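Local atomic coordinates of isomaltodextranase (Arthrobacter globiformis, PDB entry 5AWO), a protein that hydrolyses alpha-1,6-glucosidic linkages of dextran-like polysaccharides, releasing successive isomaltose units from the non-reducing ends of the chains. Residues K140-L143 with D147-I150; S177-Y182 with L230-E235. All blocks are in the same frame, centred on the assembly; numbering follows the deposited sequence.

Contact 1 of 2, residues K140-L143 with D147-I150; sequences KTVL and DVKI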
# COMPACT_ATOMS: atom_id res chain seq x y z
N LYS A 140 10.37 -1.53 36.35
CA LYS A 140 9.50 -1.64 35.19
C LYS A 140 9.31 -3.09 34.80
O LYS A 140 10.26 -3.85 34.70
CB LYS A 140 10.07 -0.82 34.04
CG LYS A 140 10.22 0.65 34.41
CD LYS A 140 10.65 1.48 33.23
CE LYS A 140 10.86 2.95 33.56
NZ LYS A 140 9.61 3.73 33.50
N THR A 141 8.06 -3.44 34.55
CA THR A 141 7.68 -4.81 34.25
C THR A 141 6.71 -4.84 33.08
O THR A 141 6.05 -3.85 32.77
CB THR A 141 7.03 -5.51 35.47
OG1 THR A 141 5.92 -4.73 35.92
CG2 THR A 141 8.01 -5.63 36.60
N VAL A 142 6.62 -6.00 32.45
CA VAL A 142 5.78 -6.16 31.26
C VAL A 142 4.30 -6.02 31.64
O VAL A 142 3.86 -6.57 32.66
CB VAL A 142 6.07 -7.51 30.58
CG1 VAL A 142 5.05 -7.82 29.48
CG2 VAL A 142 7.49 -7.53 30.03
N LEU A 143 3.54 -5.30 30.81
CA LEU A 143 2.09 -5.16 30.97
C LEU A 143 1.43 -6.54 31.10
O LEU A 143 1.60 -7.40 30.26
CB LEU A 143 1.52 -4.48 29.73
CG LEU A 143 0.03 -4.17 29.85
CD1 LEU A 143 -0.28 -3.16 30.93
CD2 LEU A 143 -0.51 -3.71 28.50
N ASP A 147 5.79 -10.61 36.61
CA ASP A 147 6.92 -11.52 36.76
C ASP A 147 8.08 -11.27 35.79
O ASP A 147 9.13 -11.89 35.92
CB ASP A 147 6.44 -12.96 36.66
CG ASP A 147 5.77 -13.28 35.30
OD1 ASP A 147 4.99 -12.43 34.79
OD2 ASP A 147 5.99 -14.39 34.75
N VAL A 148 7.87 -10.43 34.77
CA VAL A 148 8.91 -10.18 33.76
C VAL A 148 9.33 -8.71 33.83
O VAL A 148 8.56 -7.82 33.48
CB VAL A 148 8.44 -10.52 32.35
CG1 VAL A 148 9.57 -10.33 31.33
CG2 VAL A 148 7.91 -11.95 32.28
N LYS A 149 10.54 -8.44 34.30
CA LYS A 149 11.09 -7.09 34.24
C LYS A 149 11.39 -6.76 32.78
O LYS A 149 11.69 -7.65 31.99
CB LYS A 149 12.38 -7.00 35.04
CG LYS A 149 12.19 -7.19 36.54
CD LYS A 149 13.51 -7.30 37.27
CE LYS A 149 14.35 -8.47 36.78
NZ LYS A 149 13.65 -9.79 36.89
N ILE A 150 11.33 -5.48 32.44
CA ILE A 150 11.74 -5.07 31.08
C ILE A 150 13.17 -5.54 30.80
O ILE A 150 13.49 -5.97 29.70
CB ILE A 150 11.54 -3.57 30.89
CG1 ILE A 150 10.07 -3.17 31.08
CG2 ILE A 150 12.01 -3.14 29.50
CD1 ILE A 150 9.09 -3.99 30.28
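Val-142 and Val-148 lie alongside each other with their side chains pointing the same way, and methyl meets methyl between them: CG2 of Val-142 is 3.7 Å from CG1 of Val-148. In Val-148 the touching methyl is anti to the backbone N (chi1 -176°), whereas in Val-142 it is the branch beside the N that reaches across. Ile-150 approaches the same Val-142 methyl with its CD1, at 3.9 Å. Ile-150 CG1, carried beside its own backbone N (chi1 -60°), lies against Lys-140 CB, while CD1 turns in over the peptide that joins Thr-141 to Val-142. Leu-153 covers both valines from the following loop, and helix 132-135 adds Ala-134 beside Ile-150.

Thr-141 and Lys-149 sit directly across from each other as an antiparallel non-hydrogen-bonded pair, their CA atoms 4.1 Å apart. Their side chains diverge, and the amino group of Lys-149 bends back to a salt bridge with Asp-152. The hydrogen bonds flank this pair. Val-142 N gives its hydrogen to Val-148 O at 2.9 Å, approaching almost straight along the C=O direction, while Ile-150 N reaches Lys-140 O at 3.0 Å from above the carbonyl plane. The same two oxygens also receive CA-H contacts, from Thr-141 CA at 3.2 Å to Val-148 O and from Lys-149 CA to Lys-140 O. The long chain of Lys-140 leads away from the pairing.

This is a short antiparallel hairpin-like pairing with a polar and an apolar side. Backbone bonds set the register, and the buried valines and isoleucine form the apolar side, which probably keeps water from the backbone bonds there. The amino group of Lys-149 meets an opposite charge on Asp-152, whereas that of Lys-140 is held by neutral oxygens of Thr-90 and Thr-91.

Contact 2 of 2, residues S177-Y182 with L230-E235; sequences SGAKEY and LSWINE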
# COMPACT_ATOMS: atom_id res chain seq x y z
N SER A 177 10.37 -15.02 27.85
CA SER A 177 9.03 -14.95 28.43
C SER A 177 8.63 -13.49 28.58
O SER A 177 9.43 -12.65 28.97
CB SER A 177 9.00 -15.63 29.80
OG SER A 177 7.67 -15.83 30.22
N GLY A 178 7.38 -13.19 28.24
CA GLY A 178 6.85 -11.84 28.32
C GLY A 178 6.94 -11.05 27.02
O GLY A 178 6.34 -9.97 26.93
N ALA A 179 7.64 -11.58 26.02
CA ALA A 179 7.87 -10.82 24.78
C ALA A 179 6.57 -10.49 24.06
O ALA A 179 6.37 -9.34 23.64
CB ALA A 179 8.80 -11.58 23.87
N LYS A 180 5.69 -11.46 23.90
CA LYS A 180 4.44 -11.20 23.20
C LYS A 180 3.63 -10.12 23.90
O LYS A 180 3.09 -9.20 23.26
CB LYS A 180 3.60 -12.48 23.02
CG LYS A 180 2.31 -12.30 22.22
CD LYS A 180 1.59 -13.63 21.95
CE LYS A 180 0.29 -13.48 21.16
NZ LYS A 180 -0.25 -14.83 20.79
N GLU A 181 3.50 -10.23 25.21
CA GLU A 181 2.73 -9.27 25.97
C GLU A 181 3.33 -7.87 25.84
O GLU A 181 2.62 -6.89 25.77
CB GLU A 181 2.67 -9.69 27.46
CG GLU A 181 1.83 -10.95 27.73
CD GLU A 181 2.61 -12.24 27.73
OE1 GLU A 181 3.71 -12.33 27.14
OE2 GLU A 181 2.08 -13.24 28.34
N TYR A 182 4.65 -7.80 25.84
CA TYR A 182 5.34 -6.50 25.67
C TYR A 182 5.03 -5.90 24.29
O TYR A 182 4.56 -4.77 24.21
CB TYR A 182 6.84 -6.66 25.85
CG TYR A 182 7.59 -5.40 25.55
CD1 TYR A 182 7.81 -4.44 26.53
CD2 TYR A 182 8.09 -5.16 24.28
CE1 TYR A 182 8.53 -3.28 26.26
CE2 TYR A 182 8.81 -3.99 23.99
CZ TYR A 182 9.00 -3.06 24.98
OH TYR A 182 9.75 -1.90 24.74
N LEU A 230 6.05 -9.94 13.47
CA LEU A 230 5.03 -9.33 12.61
C LEU A 230 3.63 -9.83 12.89
O LEU A 230 2.69 -9.05 12.88
CB LEU A 230 5.38 -9.48 11.14
CG LEU A 230 6.58 -8.69 10.62
CD1 LEU A 230 6.75 -9.00 9.14
CD2 LEU A 230 6.47 -7.19 10.89
N SER A 231 3.51 -11.14 13.20
CA SER A 231 2.17 -11.68 13.50
C SER A 231 1.59 -11.07 14.77
O SER A 231 0.41 -10.72 14.85
CB SER A 231 2.15 -13.21 13.57
OG SER A 231 2.84 -13.74 14.69
N TRP A 232 2.45 -10.85 15.76
CA TRP A 232 2.00 -10.23 16.99
C TRP A 232 1.50 -8.80 16.78
O TRP A 232 0.49 -8.36 17.33
CB TRP A 232 3.14 -10.18 18.00
CG TRP A 232 3.58 -11.50 18.56
CD1 TRP A 232 2.93 -12.70 18.48
CD2 TRP A 232 4.78 -11.75 19.29
NE1 TRP A 232 3.65 -13.67 19.14
CE2 TRP A 232 4.79 -13.11 19.65
CE3 TRP A 232 5.83 -10.94 19.71
CZ2 TRP A 232 5.83 -13.68 20.39
CZ3 TRP A 232 6.88 -11.51 20.43
CH2 TRP A 232 6.85 -12.86 20.77
N ILE A 233 2.26 -8.05 15.98
CA ILE A 233 1.93 -6.65 15.67
C ILE A 233 0.57 -6.54 14.92
O ILE A 233 -0.28 -5.74 15.27
CB ILE A 233 3.08 -6.01 14.84
CG1 ILE A 233 4.35 -5.89 15.69
CG2 ILE A 233 2.68 -4.67 14.28
CD1 ILE A 233 5.63 -5.62 14.90
N ASN A 234 0.42 -7.40 13.92
CA ASN A 234 -0.81 -7.48 13.14
C ASN A 234 -2.01 -7.73 14.06
O ASN A 234 -2.96 -6.97 14.07
CB ASN A 234 -0.63 -8.61 12.12
CG ASN A 234 -1.87 -8.94 11.32
OD1 ASN A 234 -2.88 -8.25 11.34
ND2 ASN A 234 -1.77 -10.06 10.62
N GLU A 235 -1.92 -8.78 14.87
CA GLU A 235 -3.01 -9.09 15.77
C GLU A 235 -3.35 -7.93 16.71
O GLU A 235 -4.52 -7.60 16.93
CB GLU A 235 -2.68 -10.35 16.57
CG GLU A 235 -3.78 -10.75 17.56
CD GLU A 235 -3.47 -12.03 18.33
OE1 GLU A 235 -2.36 -12.16 18.87
OE2 GLU A 235 -4.36 -12.91 18.41
O HOH W 1 -2.93 -14.46 20.50
O HOH W 2 -0.23 -14.11 18.13
O HOH W 3 1.84 -15.92 19.28
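Trp-232 presents a face of its indole to Lys-180, whose aliphatic chain runs obliquely over it. Lys-180 CG lies 3.6 Å from the centroid of the five-membered ring, only 9° off the normal, a CH-pi contact, and CD follows at 3.5 Å from Trp-232 NE1. With CG anti to the backbone N (chi1 -176°) and every later torsion extended, the lysine spans the ring and carries NZ beyond it toward Glu-235. There the salt bridge is long, 3.9 Å from NZ to OE1 of Glu-235, and two waters bridge the same pair of atoms. A third water, at the indole edge, accepts from both Trp-232 NE1 and Lys-180 NZ, at 2.9 Å from NE1. Glu-235 OE1 also takes a bond from Gln-184. Ala-179 CB adds an apolar touch, 3.9 Å from Trp-232 CH2.

Replacing Trp-232 by an alanine removes the indole, which is likely to leave the methylenes of Lys-180 without their aromatic support, open a gap beside Ala-179 and deprive the third water of one donor. The arrangement is helix-to-helix packing between the start of helix 179-192 and helix 223-237, two outer helices of the TIM barrel found in glycoside hydrolase family 27.

In the fold
From the N terminus, contact 1 comes first: 140-143 and 147-150 close a tight turn of three intervening residues, in the excursion that follows barrel strand 120-124. Contact 2 opens only after it has closed, and its longer loop of 47 residues takes in the rest of helix 179-192, barrel strand 197-200 and the first part of helix 223-237. The two are thus in series, neither enclosing nor crossing the other. Their centres are about 14 Å apart and they touch directly: Val-142 and Val-148 pack on the Ser-177 to Tyr-182 segment. The opening of helix 179-192 therefore lies between the hairpin-like excursion and helix 223-237, joining both at the barrel's periphery.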